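Local coordinates for CRISPR-associated endoribonuclease Cse3 (Thermus thermophilus, PDB 2Y8Y), which binds the repeat RNA of CRISPR transcripts and cleaves it as an endoribonuclease, staying bound to the processed crRNA in bacterial antiviral defence, at residues 7-12 with 82-87; 44-49 with 67-72. All coordinates share one frame; numbering follows the deposited sequence.

Interaction 1 of 2, residues 7-12 with 82-87; sequences LTKLVL and QVFPPK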
loop_
_atom_site.group_PDB
_atom_site.type_symbol
_atom_site.label_atom_id
_atom_site.label_comp_id
_atom_site.label_asym_id
_atom_site.label_seq_id
_atom_site.Cartn_x
_atom_site.Cartn_y
_atom_site.Cartn_z
ATOM N N LEU A 7 4.816 -11.368 -0.826
ATOM C CA LEU A 7 3.430 -11.073 -0.529
ATOM C C LEU A 7 2.889 -12.095 0.451
ATOM O O LEU A 7 2.960 -13.294 0.192
ATOM C CB LEU A 7 2.585 -11.111 -1.800
ATOM C CG LEU A 7 3.023 -10.101 -2.847
ATOM C CD1 LEU A 7 2.058 -10.069 -4.025
ATOM C CD2 LEU A 7 3.142 -8.740 -2.184
ATOM N N THR A 8 2.359 -11.628 1.576
ATOM C CA THR A 8 1.712 -12.508 2.542
ATOM C C THR A 8 0.263 -12.103 2.696
ATOM O O THR A 8 -0.035 -10.942 2.936
ATOM C CB THR A 8 2.366 -12.409 3.935
ATOM O OG1 THR A 8 3.775 -12.645 3.820
ATOM C CG2 THR A 8 1.749 -13.416 4.912
ATOM N N LYS A 9 -0.637 -13.071 2.557
ATOM C CA LYS A 9 -2.033 -12.855 2.887
ATOM C C LYS A 9 -2.285 -13.347 4.302
ATOM O O LYS A 9 -2.041 -14.522 4.612
ATOM C CB LYS A 9 -2.935 -13.610 1.912
ATOM C CG LYS A 9 -4.418 -13.502 2.220
ATOM C CD LYS A 9 -5.234 -14.189 1.138
ATOM C CE LYS A 9 -6.642 -14.496 1.609
ATOM N NZ LYS A 9 -7.347 -15.375 0.635
ATOM N N LEU A 10 -2.758 -12.453 5.164
ATOM C CA LEU A 10 -3.186 -12.833 6.506
ATOM C C LEU A 10 -4.699 -12.718 6.605
ATOM O O LEU A 10 -5.270 -11.686 6.262
ATOM C CB LEU A 10 -2.547 -11.930 7.566
ATOM C CG LEU A 10 -1.033 -11.733 7.540
ATOM C CD1 LEU A 10 -0.623 -10.618 8.491
ATOM C CD2 LEU A 10 -0.287 -13.019 7.882
ATOM N N VAL A 11 -5.357 -13.780 7.057
ATOM C CA VAL A 11 -6.781 -13.696 7.347
ATOM C C VAL A 11 -6.939 -13.611 8.856
ATOM O O VAL A 11 -6.744 -14.590 9.569
ATOM C CB VAL A 11 -7.561 -14.888 6.774
ATOM C CG1 VAL A 11 -9.015 -14.805 7.184
ATOM C CG2 VAL A 11 -7.443 -14.912 5.261
ATOM N N LEU A 12 -7.257 -12.423 9.351
ATOM C CA LEU A 12 -7.294 -12.215 10.793
ATOM C C LEU A 12 -8.512 -12.850 11.465
ATOM O O LEU A 12 -9.588 -12.955 10.875
ATOM C CB LEU A 12 -7.168 -10.731 11.146
ATOM C CG LEU A 12 -5.734 -10.207 11.339
ATOM C CD1 LEU A 12 -4.867 -10.456 10.114
ATOM C CD2 LEU A 12 -5.738 -8.732 11.700
ATOM N N GLN A 82 -4.854 -16.648 10.177
ATOM C CA GLN A 82 -4.463 -17.701 9.266
ATOM C C GLN A 82 -3.440 -17.091 8.320
ATOM O O GLN A 82 -3.746 -16.151 7.582
ATOM C CB GLN A 82 -5.669 -18.218 8.490
ATOM C CG GLN A 82 -5.340 -19.332 7.519
ATOM C CD GLN A 82 -6.576 -19.913 6.869
ATOM O OE1 GLN A 82 -7.689 -19.435 7.090
ATOM N NE2 GLN A 82 -6.389 -20.953 6.062
ATOM N N VAL A 83 -2.211 -17.592 8.376
ATOM C CA VAL A 83 -1.133 -17.103 7.521
ATOM C C VAL A 83 -1.017 -17.978 6.286
ATOM O O VAL A 83 -0.648 -19.142 6.380
ATOM C CB VAL A 83 0.233 -17.131 8.244
ATOM C CG1 VAL A 83 1.326 -16.552 7.347
ATOM C CG2 VAL A 83 0.163 -16.393 9.573
ATOM N N PHE A 84 -1.344 -17.431 5.124
ATOM C CA PHE A 84 -1.119 -18.160 3.883
ATOM C C PHE A 84 0.372 -18.116 3.576
ATOM O O PHE A 84 1.042 -17.138 3.902
ATOM C CB PHE A 84 -1.951 -17.552 2.749
ATOM C CG PHE A 84 -3.409 -17.908 2.821
ATOM C CD1 PHE A 84 -4.214 -17.396 3.824
ATOM C CD2 PHE A 84 -3.971 -18.770 1.895
ATOM C CE1 PHE A 84 -5.551 -17.734 3.900
ATOM C CE2 PHE A 84 -5.313 -19.113 1.967
ATOM C CZ PHE A 84 -6.101 -18.593 2.970
ATOM N N PRO A 85 0.904 -19.180 2.966
ATOM C CA PRO A 85 2.334 -19.235 2.646
ATOM C C PRO A 85 2.800 -17.973 1.920
ATOM O O PRO A 85 2.268 -17.636 0.865
ATOM C CB PRO A 85 2.431 -20.461 1.732
ATOM C CG PRO A 85 1.330 -21.345 2.201
ATOM C CD PRO A 85 0.202 -20.420 2.591
ATOM N N PRO A 86 3.777 -17.260 2.494
ATOM C CA PRO A 86 4.282 -16.074 1.800
ATOM C C PRO A 86 4.803 -16.436 0.421
ATOM O O PRO A 86 5.415 -17.488 0.257
ATOM C CB PRO A 86 5.420 -15.603 2.704
ATOM C CG PRO A 86 5.002 -16.062 4.062
ATOM C CD PRO A 86 4.385 -17.416 3.826
ATOM N N LYS A 87 4.543 -15.574 -0.556
ATOM C CA LYS A 87 4.942 -15.827 -1.937
ATOM C C LYS A 87 6.006 -14.827 -2.395
ATOM O O LYS A 87 5.788 -13.607 -2.378
ATOM C CB LYS A 87 3.722 -15.756 -2.864
ATOM C CG LYS A 87 4.048 -15.930 -4.341
ATOM C CD LYS A 87 4.770 -17.247 -4.592
ATOM C CE LYS A 87 5.390 -17.292 -5.983
ATOM N NZ LYS A 87 6.157 -18.551 -6.205
HETATM O O HOH W 1 0.379 -15.439 1.421
#
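Residues 7-12 and 82-87 run antiparallel, Val11 and Gln82 forming a doubly hydrogen-bonded pair at one end and Leu7 and Lys87 another at the far end, where Lys87 N lies 2.9 Å from Leu7 O. Between these pairs the register slips by one residue at Phe84-Pro85-Pro86. Phe84 N still reaches Lys9 O at 3.0 Å, but Pro85 has no N-H to offer and its backbone bows outward. A water bridges the gap, accepting from Lys9 N at 2.8 Å and donating to Pro85 O. The broken strand 81-89 is an outermost strand of the four-stranded antiparallel sheet of a ferredoxin-like domain, whose order 2-3-1-4 places strand 5-12 inside, with strand 62-67 on its other side. Beside Val11, chi1 of Lys9 (177°) puts CG anti to the backbone N; the extended chain beyond CG lies alongside Phe84, with NZ over the ring face, 4.5 Å from the ring centroid, a cation-pi contact. Lys9 CE lies over the same ring toward its rim, while Val11 CG2 meets Phe84 CE1 obliquely at 3.7 Å. On the opposite side of the sheet, Leu10 CD2 rests against both methyls of Val83, 3.8 Å from CG2, and helix 26-34 covers Leu10 there through Leu33. Thr8 OG1, hydrogen-bonded to Trp73, sits 3.6 Å from Pro86 CB.

Interaction 2 of 2, residues 44-49 with 67-72; sequences GRERLL and TLTEPD. With nucleotides of chain B.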
loop_
_atom_site.group_PDB
_atom_site.type_symbol
_atom_site.label_atom_id
_atom_site.label_comp_id
_atom_site.label_asym_id
_atom_site.label_seq_id
_atom_site.Cartn_x
_atom_site.Cartn_y
_atom_site.Cartn_z
ATOM N N GLY A 44 17.984 -1.346 7.664
ATOM C CA GLY A 44 17.675 -0.446 6.568
ATOM C C GLY A 44 17.402 -1.136 5.249
ATOM O O GLY A 44 17.522 -0.528 4.186
ATOM N N ARG A 45 17.016 -2.408 5.309
ATOM C CA ARG A 45 16.812 -3.188 4.096
ATOM C C ARG A 45 15.342 -3.375 3.759
ATOM O O ARG A 45 15.010 -4.082 2.804
ATOM C CB ARG A 45 17.445 -4.579 4.228
ATOM C CG ARG A 45 18.938 -4.603 4.519
ATOM C CD ARG A 45 19.474 -6.033 4.498
ATOM N NE ARG A 45 19.220 -6.780 5.737
ATOM C CZ ARG A 45 18.382 -7.808 5.856
ATOM N NH1 ARG A 45 17.682 -8.241 4.814
ATOM N NH2 ARG A 45 18.252 -8.419 7.026
ATOM N N GLU A 46 14.457 -2.744 4.529
ATOM C CA GLU A 46 13.040 -3.080 4.434
ATOM C C GLU A 46 12.119 -1.861 4.196
ATOM O O GLU A 46 12.396 -0.736 4.643
ATOM C CB GLU A 46 12.628 -3.874 5.679
ATOM C CG GLU A 46 11.213 -4.459 5.670
ATOM C CD GLU A 46 10.939 -5.335 4.458
ATOM O OE1 GLU A 46 11.238 -6.553 4.510
ATOM O OE2 GLU A 46 10.399 -4.804 3.475
ATOM N N ARG A 47 11.039 -2.109 3.463
ATOM C CA ARG A 47 9.933 -1.169 3.330
ATOM C C ARG A 47 8.666 -1.992 3.487
ATOM O O ARG A 47 8.121 -2.514 2.516
ATOM C CB ARG A 47 9.971 -0.467 1.968
ATOM C CG ARG A 47 8.725 0.397 1.641
ATOM C CD ARG A 47 8.551 1.604 2.586
ATOM N NE ARG A 47 7.747 1.294 3.762
ATOM C CZ ARG A 47 7.525 2.146 4.751
ATOM N NH1 ARG A 47 8.063 3.358 4.683
ATOM N NH2 ARG A 47 6.779 1.798 5.790
ATOM N N LEU A 48 8.205 -2.113 4.725
ATOM C CA LEU A 48 6.987 -2.838 5.009
ATOM C C LEU A 48 5.797 -2.026 4.484
ATOM O O LEU A 48 5.691 -0.828 4.788
ATOM C CB LEU A 48 6.881 -3.002 6.520
ATOM C CG LEU A 48 5.559 -3.509 7.064
ATOM C CD1 LEU A 48 5.374 -4.924 6.587
ATOM C CD2 LEU A 48 5.581 -3.409 8.577
ATOM N N LEU A 49 4.929 -2.664 3.695
ATOM C CA LEU A 49 3.675 -2.053 3.237
ATOM C C LEU A 49 2.541 -3.038 3.461
ATOM O O LEU A 49 2.744 -4.252 3.422
ATOM C CB LEU A 49 3.755 -1.704 1.753
ATOM C CG LEU A 49 4.833 -0.714 1.336
ATOM C CD1 LEU A 49 4.958 -0.654 -0.183
ATOM C CD2 LEU A 49 4.516 0.663 1.904
ATOM N N THR A 67 6.639 -7.205 1.739
ATOM C CA THR A 67 7.941 -6.923 2.311
ATOM C C THR A 67 9.005 -7.159 1.253
ATOM O O THR A 67 8.806 -7.933 0.326
ATOM C CB THR A 67 8.222 -7.803 3.541
ATOM O OG1 THR A 67 8.084 -9.185 3.188
ATOM C CG2 THR A 67 7.244 -7.490 4.665
ATOM N N LEU A 68 10.117 -6.458 1.384
ATOM C CA LEU A 68 11.242 -6.632 0.475
ATOM C C LEU A 68 12.149 -7.775 0.914
ATOM O O LEU A 68 12.969 -8.253 0.128
ATOM C CB LEU A 68 12.047 -5.335 0.403
ATOM C CG LEU A 68 11.250 -4.107 -0.044
ATOM C CD1 LEU A 68 12.156 -2.884 -0.109
ATOM C CD2 LEU A 68 10.617 -4.339 -1.389
ATOM N N THR A 69 11.998 -8.206 2.162
ATOM C CA THR A 69 12.822 -9.285 2.701
ATOM C C THR A 69 11.910 -10.384 3.201
ATOM O O THR A 69 10.719 -10.190 3.364
ATOM C CB THR A 69 13.746 -8.785 3.825
ATOM O OG1 THR A 69 12.984 -8.476 5.005
ATOM C CG2 THR A 69 14.509 -7.539 3.373
ATOM N N GLU A 70 12.465 -11.566 3.428
ATOM C CA GLU A 70 11.623 -12.698 3.758
ATOM C C GLU A 70 11.083 -12.548 5.171
ATOM O O GLU A 70 11.852 -12.451 6.122
ATOM C CB GLU A 70 12.395 -14.011 3.621
ATOM C CG GLU A 70 11.474 -15.208 3.690
ATOM C CD GLU A 70 12.210 -16.515 3.554
ATOM O OE1 GLU A 70 13.430 -16.471 3.318
ATOM O OE2 GLU A 70 11.563 -17.578 3.683
ATOM N N PRO A 71 9.751 -12.520 5.311
ATOM C CA PRO A 71 9.171 -12.303 6.637
ATOM C C PRO A 71 9.199 -13.575 7.472
ATOM O O PRO A 71 9.240 -14.671 6.913
ATOM C CB PRO A 71 7.721 -11.930 6.314
ATOM C CG PRO A 71 7.433 -12.670 5.037
ATOM C CD PRO A 71 8.724 -12.726 4.274
ATOM N N ASP A 72 9.198 -13.430 8.792
ATOM C CA ASP A 72 9.015 -14.588 9.659
ATOM C C ASP A 72 7.753 -14.385 10.491
ATOM O O ASP A 72 7.723 -13.628 11.467
ATOM C CB ASP A 72 10.245 -14.876 10.526
ATOM C CG ASP A 72 10.229 -16.297 11.097
ATOM O OD1 ASP A 72 9.123 -16.765 11.437
ATOM O OD2 ASP A 72 11.297 -16.965 11.190
ATOM P P G B 16 9.064 6.388 2.898
ATOM O OP1 G B 16 9.209 4.932 2.667
ATOM O OP2 G B 16 7.776 7.051 2.539
ATOM O "O5'" G B 16 9.420 6.747 4.400
ATOM C "C5'" G B 16 10.591 6.241 5.016
ATOM C "C4'" G B 16 10.728 6.750 6.429
ATOM O "O4'" G B 16 10.753 8.200 6.438
ATOM C "C3'" G B 16 9.592 6.410 7.383
ATOM O "O3'" G B 16 9.655 5.081 7.855
ATOM C "C2'" G B 16 9.782 7.453 8.473
ATOM O "O2'" G B 16 10.885 7.116 9.301
ATOM C "C1'" G B 16 10.159 8.673 7.640
ATOM N N9 G B 16 8.968 9.472 7.304
ATOM C C8 G B 16 8.274 9.520 6.117
ATOM N N7 G B 16 7.244 10.322 6.187
ATOM C C5 G B 16 7.255 10.809 7.492
ATOM C C6 G B 16 6.380 11.715 8.143
ATOM O O6 G B 16 5.381 12.297 7.691
ATOM N N1 G B 16 6.760 11.935 9.459
ATOM C C2 G B 16 7.852 11.368 10.069
ATOM N N2 G B 16 8.062 11.707 11.355
ATOM N N3 G B 16 8.674 10.517 9.470
ATOM C C4 G B 16 8.319 10.291 8.190
ATOM P P DG B 17 8.324 4.287 8.291
ATOM O OP1 DG B 17 8.735 2.931 8.693
ATOM O OP2 DG B 17 7.315 4.440 7.225
ATOM O "O5'" DG B 17 7.767 5.103 9.551
ATOM C "C5'" DG B 17 8.483 5.223 10.765
ATOM C "C4'" DG B 17 7.850 6.224 11.708
ATOM O "O4'" DG B 17 7.672 7.516 11.071
ATOM C "C3'" DG B 17 6.496 5.922 12.345
ATOM O "O3'" DG B 17 6.691 5.009 13.402
ATOM C "C2'" DG B 17 6.088 7.312 12.839
ATOM C "C1'" DG B 17 6.655 8.223 11.749
ATOM N N9 DG B 17 5.661 8.786 10.818
ATOM C C8 DG B 17 5.453 8.475 9.497
ATOM N N7 DG B 17 4.495 9.193 8.955
ATOM C C5 DG B 17 4.052 10.017 9.990
ATOM C C6 DG B 17 3.028 11.001 10.022
ATOM O O6 DG B 17 2.280 11.370 9.117
ATOM N N1 DG B 17 2.922 11.601 11.274
ATOM C C2 DG B 17 3.698 11.286 12.363
ATOM N N2 DG B 17 3.442 11.973 13.493
ATOM N N3 DG B 17 4.656 10.371 12.348
ATOM C C4 DG B 17 4.769 9.779 11.138
#
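Glu46 folds its carboxylate onto the start of 67-72 and takes four hydrogen bonds there and from its own neighbour, two on each oxygen. OE2 receives Leu68 N through its syn lone pair in a nearly straight bond of 2.7 Å, and Arg47 N on its anti side. OE1 is met by Thr69 twice from one face of the carboxylate plane: OG1, at 2.6 Å, donates nearly along the C-O axis, and the backbone N comes in on the syn side at 3.0 Å. A bend at chi2 (55°) carries Glu46 CD back toward these donors. So many donors would be expected to stabilise the ionised carboxylate and fix its rotation. Within 67-72, Thr67 OG1 donates to Thr69 O. Apolar groups flank the grip: Leu68 CD1 lies against Arg47 CB, and Leu48 CD1 beside Thr67 CG2 at 3.7 Å. The far end of the Arg47 side chain lies on the RNA side, where it holds Leu48 O side-on with NE and NH2, the oxygen lying close to the guanidinium plane. The other edge meets the RNA backbone, NH1 donating to OP1 of G16 of chain B at 2.8 Å and to OP2 of DG17 of chain B at 2.9 Å, with NH2 sharing the latter oxygen. Such an arginine fork, bridging two successive phosphates, is typical of backbone-recognising RNA-binding sites.

In the fold
Interaction 1 lies within the four-stranded sheet, interaction 2 in loops at the ends of two of its strands, and the loop closed by interaction 1 encloses interaction 2 along the chain. Interaction 1 pairs an inner strand with an outermost one; it is mostly a surface contact, built from backbone bonds and apolar or cation-pi packing, about 14 Å from the nucleic acid by nearest atoms. Interaction 2 is more buried and joins the loop leading into strand 49-52 to the one leaving strand 62-67, through a carboxylate gripped by backbone N-H groups and a threonine hydroxyl, with one side at the RNA. The two meet where Pro71 CG packs 3.9 Å from Thr8 OG1 and near Pro86.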